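Local coordinates for protein aminoglycoside N(3)-acetyltransferase, AAC(3)-IVa (Escherichia coli, PDB 6MN3) that transfers an acetyl group from acetyl-CoA to the 3-amino group of 2-deoxystreptamine aminoglycosides, probably giving resistance to gentamicin, kanamycin, tobramycin, neomycin and apramycin, at residues A[25-30]-A[48-53]; A[160-165]-A[232-237]. All coordinates share one frame; numbering follows the deposited sequence.

Overall arrangement
Contact 1 (25-30 with 48-53) packs helix 42-54 on strand 26-31, near the middle of the main mixed sheet. Contact 2 (160-165 with 232-237) joins the turn after helix 154-161 to the C-terminal end of helix 223-236. The two lie on opposite sides of the chain's centre, with their own centres about 30 Å apart and nearest atoms about 13 Å apart, so neither touches the other. Contact 1 is buried and away from the zinc. Contact 2 is only partly buried, and the side chain of V164 lies about 13 Å from the zinc ion held by C191, H243, C249 and C252. Both contacts are purely apolar, each centred on one leucine.

Contact 1: residues A[25-30]-A[48-53]; sequences GVLLVH and EALRAA
L50 reaches from helix 42-54 to strand 26-31 and sets its two methyl branches against L27 and V29. The helix stands well off the strand, with 8.9 Å between the CA atoms of L27 and L50, and the gap is bridged by side chains alone. The L50 fork is spread along the strand: CD2 meets L27 CD2 at 4.3 Å, while CD1 approaches V29 CG1 at 4.3 Å. V29 offers its other methyl as well, since V29 CG2 lies 4.3 Å from L50 CD2 and so faces the notch between the two branches of the leucine. L27 carries CG anti to its backbone N (chi1 -179°), and its CD2 comes to rest beside the neighbouring valine, 3.8 Å from V29 CG2. The two strand residues thus form one continuous apolar surface under the L50 fork. No hydrogen bond crosses the interface, and the methyl separations are those of loose van der Waals contact. Around this centre, L16 of helix 9-19 also touches L50, L60 of strand 59-63 adjoins V29, and L143 of strand 141-145 adjoins L27. Strands 26-31 and 59-63 are parallel neighbours with helix 42-54 between them in sequence. The arrangement is therefore that of a beta-alpha-beta crossover, in which alternate strand residues face the connecting helix within the layered alpha/beta core of this acetyltransferase.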
ATOM      1  N   GLY A  25      -7.584 -14.083  -6.482  1.00 33.37           N
ATOM      2  CA  GLY A  25      -7.089 -13.707  -5.177  1.00 28.32           C
ATOM      3  C   GLY A  25      -7.336 -12.244  -4.862  1.00 34.98           C
ATOM      4  O   GLY A  25      -7.980 -11.507  -5.610  1.00 32.58           O
ATOM      5  N   VAL A  26      -6.813 -11.827  -3.714  1.00 34.75           N
ATOM      6  CA  VAL A  26      -6.837 -10.432  -3.294  1.00 31.21           C
ATOM      7  C   VAL A  26      -5.460  -9.845  -3.553  1.00 32.02           C
ATOM      8  O   VAL A  26      -4.444 -10.440  -3.175  1.00 34.85           O
ATOM      9  CB  VAL A  26      -7.231 -10.302  -1.814  1.00 32.64           C
ATOM     10  CG1 VAL A  26      -7.125  -8.858  -1.360  1.00 26.21           C
ATOM     11  CG2 VAL A  26      -8.640 -10.825  -1.599  1.00 29.17           C
ATOM     12  N   LEU A  27      -5.420  -8.683  -4.205  1.00 30.15           N
ATOM     13  CA  LEU A  27      -4.166  -8.060  -4.619  1.00 26.66           C
ATOM     14  C   LEU A  27      -4.183  -6.587  -4.234  1.00 33.35           C
ATOM     15  O   LEU A  27      -4.982  -5.810  -4.765  1.00 37.21           O
ATOM     16  CB  LEU A  27      -3.947  -8.225  -6.123  1.00 26.71           C
ATOM     17  CG  LEU A  27      -2.650  -7.648  -6.690  1.00 28.74           C
ATOM     18  CD1 LEU A  27      -1.441  -8.403  -6.158  1.00 29.13           C
ATOM     19  CD2 LEU A  27      -2.674  -7.674  -8.208  1.00 32.69           C
ATOM     20  N   LEU A  28      -3.301  -6.208  -3.310  1.00 26.18           N
ATOM     21  CA  LEU A  28      -3.107  -4.815  -2.924  1.00 23.61           C
ATOM     22  C   LEU A  28      -1.943  -4.251  -3.730  1.00 26.81           C
ATOM     23  O   LEU A  28      -0.836  -4.798  -3.693  1.00 28.41           O
ATOM     24  CB  LEU A  28      -2.837  -4.686  -1.427  1.00 27.25           C
ATOM     25  CG  LEU A  28      -2.371  -3.305  -0.965  1.00 30.83           C
ATOM     26  CD1 LEU A  28      -3.465  -2.270  -1.180  1.00 27.24           C
ATOM     27  CD2 LEU A  28      -1.932  -3.339   0.495  1.00 31.61           C
ATOM     28  N   VAL A  29      -2.191  -3.162  -4.451  1.00 24.04           N
ATOM     29  CA  VAL A  29      -1.239  -2.631  -5.418  1.00 26.42           C
ATOM     30  C   VAL A  29      -0.844  -1.221  -5.008  1.00 35.41           C
ATOM     31  O   VAL A  29      -1.694  -0.324  -4.939  1.00 25.13           O
ATOM     32  CB  VAL A  29      -1.813  -2.638  -6.842  1.00 29.52           C
ATOM     33  CG1 VAL A  29      -0.841  -1.972  -7.805  1.00 25.19           C
ATOM     34  CG2 VAL A  29      -2.115  -4.059  -7.278  1.00 32.19           C
ATOM     35  N   HIS A  30       0.443  -1.034  -4.729  1.00 36.88           N
ATOM     36  CA  HIS A  30       1.057   0.281  -4.631  1.00 26.52           C
ATOM     37  C   HIS A  30       1.797   0.547  -5.934  1.00 39.70           C
ATOM     38  O   HIS A  30       2.632  -0.262  -6.352  1.00 38.59           O
ATOM     39  CB  HIS A  30       2.019   0.356  -3.448  1.00 29.75           C
ATOM     40  CG  HIS A  30       1.500  -0.292  -2.200  1.00 34.82           C
ATOM     41  ND1 HIS A  30       0.750   0.388  -1.265  1.00 39.85           N
ATOM     42  CD2 HIS A  30       1.635  -1.554  -1.729  1.00 34.70           C
ATOM     43  CE1 HIS A  30       0.439  -0.429  -0.274  1.00 38.96           C
ATOM     44  NE2 HIS A  30       0.964  -1.613  -0.531  1.00 36.56           N
ATOM     45  N   GLU A  48      -7.385  -2.049 -15.970  1.00 32.15           N
ATOM     46  CA  GLU A  48      -8.081  -3.133 -16.660  1.00 34.03           C
ATOM     47  C   GLU A  48      -7.209  -4.378 -16.747  1.00 31.69           C
ATOM     48  O   GLU A  48      -7.711  -5.505 -16.651  1.00 33.25           O
ATOM     49  CB  GLU A  48      -8.510  -2.684 -18.058  1.00 39.57           C
ATOM     50  CG  GLU A  48      -9.831  -1.935 -18.098  1.00 51.58           C
ATOM     51  CD  GLU A  48     -10.159  -1.411 -19.485  1.00 64.18           C
ATOM     52  OE1 GLU A  48      -9.434  -1.761 -20.443  1.00 64.21           O
ATOM     53  OE2 GLU A  48     -11.138  -0.645 -19.618  1.00 68.27           O
ATOM     54  N   ALA A  49      -5.898  -4.196 -16.927  1.00 26.41           N
ATOM     55  CA  ALA A  49      -4.990  -5.337 -16.942  1.00 24.15           C
ATOM     56  C   ALA A  49      -4.929  -6.008 -15.577  1.00 29.60           C
ATOM     57  O   ALA A  49      -4.952  -7.240 -15.482  1.00 32.80           O
ATOM     58  CB  ALA A  49      -3.597  -4.895 -17.389  1.00 20.36           C
ATOM     59  N   LEU A  50      -4.851  -5.210 -14.508  1.00 28.00           N
ATOM     60  CA  LEU A  50      -4.842  -5.770 -13.162  1.00 27.06           C
ATOM     61  C   LEU A  50      -6.125  -6.538 -12.879  1.00 31.52           C
ATOM     62  O   LEU A  50      -6.087  -7.641 -12.318  1.00 35.65           O
ATOM     63  CB  LEU A  50      -4.653  -4.658 -12.131  1.00 27.64           C
ATOM     64  CG  LEU A  50      -3.270  -4.012 -12.064  1.00 26.01           C
ATOM     65  CD1 LEU A  50      -3.312  -2.757 -11.212  1.00 32.17           C
ATOM     66  CD2 LEU A  50      -2.250  -4.995 -11.521  1.00 18.56           C
ATOM     67  N   ARG A  51      -7.269  -5.976 -13.266  1.00 32.22           N
ATOM     68  CA  ARG A  51      -8.539  -6.643 -13.008  1.00 34.18           C
ATOM     69  C   ARG A  51      -8.692  -7.896 -13.860  1.00 31.24           C
ATOM     70  O   ARG A  51      -9.263  -8.893 -13.406  1.00 34.05           O
ATOM     71  CB  ARG A  51      -9.695  -5.675 -13.250  1.00 37.10           C
ATOM     72  CG  ARG A  51      -9.641  -4.436 -12.369  1.00 39.45           C
ATOM     73  CD  ARG A  51     -11.028  -3.890 -12.094  1.00 47.30           C
ATOM     74  NE  ARG A  51     -11.820  -4.799 -11.270  1.00 52.34           N
ATOM     75  CZ  ARG A  51     -13.119  -4.644 -11.033  1.00 54.98           C
ATOM     76  NH1 ARG A  51     -13.769  -3.615 -11.561  1.00 52.43           N
ATOM     77  NH2 ARG A  51     -13.768  -5.515 -10.272  1.00 58.56           N
ATOM     78  N   ALA A  52      -8.183  -7.868 -15.093  1.00 26.70           N
ATOM     79  CA  ALA A  52      -8.263  -9.050 -15.945  1.00 30.75           C
ATOM     80  C   ALA A  52      -7.374 -10.169 -15.419  1.00 33.35           C
ATOM     81  O   ALA A  52      -7.771 -11.340 -15.430  1.00 23.99           O
ATOM     82  CB  ALA A  52      -7.890  -8.688 -17.381  1.00 25.66           C
ATOM     83  N   ALA A  53      -6.167  -9.831 -14.956  1.00 20.95           N
ATOM     84  CA  ALA A  53      -5.295 -10.840 -14.368  1.00 27.36           C
ATOM     85  C   ALA A  53      -5.928 -11.462 -13.130  1.00 30.77           C
ATOM     86  O   ALA A  53      -5.751 -12.658 -12.867  1.00 31.37           O
ATOM     87  CB  ALA A  53      -3.940 -10.228 -14.024  1.00 18.93           C
TER

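Contact 2: residues A[160-165]-A[232-237]; sequences LMAKVP and GQLGRD
The backbones of A162 and L234 approach to 6.5 Å between CA atoms, where the chain leaves helix 154-161 through a Schellman motif and passes the last turn of helix 223-236. K163, at positive phi (52°), ends the helical path and turns the chain aside, and its N is hydrogen-bonded to L160 O at 3.0 Å. This turn brings A162 and V164 to the same leucine. The single methyl of A162 lies along the flank of L234, with A162 CB 3.7 Å from L234 CD1 and nearly as close, 3.8 Å, to L234 CB. The other branch of the leucine serves the residue beyond the turn: L234 CD2 meets V164 CG2 at 4.2 Å, a looser contact. With CG anti to its carbonyl carbon (chi1 -73°), L234 divides its branches, CD1 going to A162 and CD2 toward V164. The contact is wholly apolar, and L234 is its buried member, whereas A162 and V164 remain partly exposed. V164 also adjoins a Cys-His-Glu cluster (C192, H156 and E159) with charge-relay geometry, whose role is unconfirmed. Further back along helix 223-236, L231 packs against both M161 and A162, and V227 against M161. Beyond its C-terminal end, I240 touches L234 and P238 touches P165. Helix 223-236 follows directly on strand 216-222 of the main sheet, while the turn after helix 154-161 leads into strand 168-174 of the separate two-stranded sheet.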
ATOM      1  N   LEU A 160       2.825  -2.209  14.088  1.00 55.09           N
ATOM      2  CA  LEU A 160       1.767  -2.148  15.090  1.00 56.86           C
ATOM      3  C   LEU A 160       1.530  -3.509  15.730  1.00 59.26           C
ATOM      4  O   LEU A 160       1.267  -3.596  16.935  1.00 66.93           O
ATOM      5  CB  LEU A 160       0.484  -1.611  14.458  1.00 54.69           C
ATOM      6  CG  LEU A 160       0.523  -0.105  14.202  1.00 55.75           C
ATOM      7  CD1 LEU A 160      -0.691   0.344  13.412  1.00 55.84           C
ATOM      8  CD2 LEU A 160       0.621   0.648  15.520  1.00 59.47           C
ATOM      9  N   MET A 161       1.622  -4.584  14.944  1.00 56.43           N
ATOM     10  CA  MET A 161       1.486  -5.917  15.518  1.00 55.88           C
ATOM     11  C   MET A 161       2.664  -6.257  16.421  1.00 54.44           C
ATOM     12  O   MET A 161       2.510  -7.020  17.381  1.00 54.25           O
ATOM     13  CB  MET A 161       1.337  -6.956  14.409  1.00 52.73           C
ATOM     14  CG  MET A 161      -0.015  -6.919  13.720  1.00 55.62           C
ATOM     15  SD  MET A 161      -0.087  -7.966  12.257  1.00 58.99           S
ATOM     16  CE  MET A 161       0.102  -9.589  12.992  1.00 59.33           C
ATOM     17  N   ALA A 162       3.839  -5.698  16.139  1.00 53.22           N
ATOM     18  CA  ALA A 162       4.992  -5.858  17.013  1.00 54.89           C
ATOM     19  C   ALA A 162       4.927  -4.964  18.243  1.00 64.89           C
ATOM     20  O   ALA A 162       5.845  -5.015  19.070  1.00 64.90           O
ATOM     21  CB  ALA A 162       6.283  -5.577  16.240  1.00 50.80           C
ATOM     22  N   LYS A 163       3.869  -4.164  18.385  1.00 71.33           N
ATOM     23  CA  LYS A 163       3.734  -3.197  19.473  1.00 78.43           C
ATOM     24  C   LYS A 163       4.980  -2.315  19.552  1.00 73.99           C
ATOM     25  O   LYS A 163       5.668  -2.237  20.570  1.00 73.36           O
ATOM     26  CB  LYS A 163       3.451  -3.901  20.803  1.00 82.41           C
ATOM     27  CG  LYS A 163       2.284  -4.875  20.742  1.00 83.08           C
ATOM     28  CD  LYS A 163       2.511  -6.069  21.653  1.00 90.70           C
ATOM     29  CE  LYS A 163       2.461  -7.375  20.877  1.00 91.03           C
ATOM     30  NZ  LYS A 163       2.913  -8.527  21.708  1.00 92.41           N
ATOM     31  N   VAL A 164       5.256  -1.654  18.432  1.00 71.18           N
ATOM     32  CA  VAL A 164       6.512  -0.921  18.262  1.00 68.94           C
ATOM     33  C   VAL A 164       6.557   0.235  19.254  1.00 79.28           C
ATOM     34  O   VAL A 164       5.501   0.822  19.570  1.00 81.43           O
ATOM     35  CB  VAL A 164       6.648  -0.431  16.807  1.00 62.35           C
ATOM     36  CG1 VAL A 164       5.940   0.905  16.583  1.00 64.20           C
ATOM     37  CG2 VAL A 164       8.109  -0.386  16.380  1.00 61.85           C
ATOM     38  N   PRO A 165       7.721   0.577  19.818  1.00 84.97           N
ATOM     39  CA  PRO A 165       7.733   1.562  20.914  1.00 90.91           C
ATOM     40  C   PRO A 165       7.490   2.994  20.471  1.00 93.26           C
ATOM     41  O   PRO A 165       6.923   3.773  21.246  1.00 99.71           O
ATOM     42  CB  PRO A 165       9.133   1.398  21.525  1.00 90.45           C
ATOM     43  CG  PRO A 165       9.628   0.075  21.033  1.00 87.71           C
ATOM     44  CD  PRO A 165       9.025  -0.092  19.675  1.00 85.85           C
ATOM     45  N   GLY A 232       9.716 -10.855  12.727  1.00 40.95           N
ATOM     46  CA  GLY A 232      10.943 -11.452  13.226  1.00 43.34           C
ATOM     47  C   GLY A 232      12.053 -10.435  13.403  1.00 49.11           C
ATOM     48  O   GLY A 232      12.788 -10.470  14.395  1.00 51.51           O
ATOM     49  N   GLN A 233      12.191  -9.513  12.448  1.00 50.67           N
ATOM     50  CA  GLN A 233      13.208  -8.474  12.567  1.00 50.52           C
ATOM     51  C   GLN A 233      12.842  -7.464  13.646  1.00 51.93           C
ATOM     52  O   GLN A 233      13.720  -6.964  14.359  1.00 57.51           O
ATOM     53  CB  GLN A 233      13.404  -7.776  11.222  1.00 45.53           C
ATOM     54  CG  GLN A 233      13.930  -8.684  10.123  1.00 42.29           C
ATOM     55  CD  GLN A 233      15.413  -8.977  10.261  1.00 42.98           C
ATOM     56  OE1 GLN A 233      16.120  -8.332  11.037  1.00 45.30           O
ATOM     57  NE2 GLN A 233      15.894  -9.951   9.498  1.00 42.36           N
ATOM     58  N   LEU A 234      11.550  -7.147  13.778  1.00 46.18           N
ATOM     59  CA  LEU A 234      11.120  -6.256  14.850  1.00 47.09           C
ATOM     60  C   LEU A 234      11.260  -6.921  16.213  1.00 48.62           C
ATOM     61  O   LEU A 234      11.520  -6.238  17.211  1.00 52.60           O
ATOM     62  CB  LEU A 234       9.675  -5.809  14.623  1.00 45.18           C
ATOM     63  CG  LEU A 234       9.442  -4.799  13.496  1.00 47.42           C
ATOM     64  CD1 LEU A 234       8.005  -4.872  12.993  1.00 43.66           C
ATOM     65  CD2 LEU A 234       9.785  -3.387  13.950  1.00 49.39           C
ATOM     66  N   GLY A 235      11.096  -8.246  16.277  1.00 46.89           N
ATOM     67  CA  GLY A 235      11.287  -8.949  17.532  1.00 49.06           C
ATOM     68  C   GLY A 235      12.723  -8.925  18.013  1.00 56.08           C
ATOM     69  O   GLY A 235      12.979  -9.006  19.217  1.00 61.03           O
ATOM     70  N   ARG A 236      13.675  -8.820  17.085  1.00 58.19           N
ATOM     71  CA  ARG A 236      15.084  -8.689  17.438  1.00 62.14           C
ATOM     72  C   ARG A 236      15.471  -7.242  17.707  1.00 63.96           C
ATOM     73  O   ARG A 236      16.217  -6.965  18.654  1.00 68.84           O
ATOM     74  CB  ARG A 236      15.962  -9.261  16.322  1.00 56.54           C
ATOM     75  CG  ARG A 236      17.444  -9.235  16.640  1.00 60.91           C
ATOM     76  CD  ARG A 236      18.272  -9.745  15.468  1.00 62.85           C
ATOM     77  NE  ARG A 236      19.526  -9.012  15.307  1.00 67.68           N
ATOM     78  CZ  ARG A 236      20.618  -9.227  16.037  1.00 74.03           C
ATOM     79  NH1 ARG A 236      20.611 -10.146  16.992  1.00 73.50           N
ATOM     80  NH2 ARG A 236      21.718  -8.518  15.817  1.00 78.52           N
ATOM     81  N   ASP A 237      14.981  -6.315  16.887  1.00 58.06           N
ATOM     82  CA  ASP A 237      15.238  -4.887  17.065  1.00 56.38           C
ATOM     83  C   ASP A 237      13.929  -4.142  16.838  1.00 55.96           C
ATOM     84  O   ASP A 237      13.491  -3.976  15.687  1.00 51.05           O
ATOM     85  CB  ASP A 237      16.324  -4.389  16.113  1.00 60.20           C
ATOM     86  CG  ASP A 237      16.884  -3.031  16.517  1.00 70.36           C
ATOM     87  OD1 ASP A 237      16.121  -2.192  17.040  1.00 73.70           O
ATOM     88  OD2 ASP A 237      18.092  -2.802  16.305  1.00 75.27           O
TER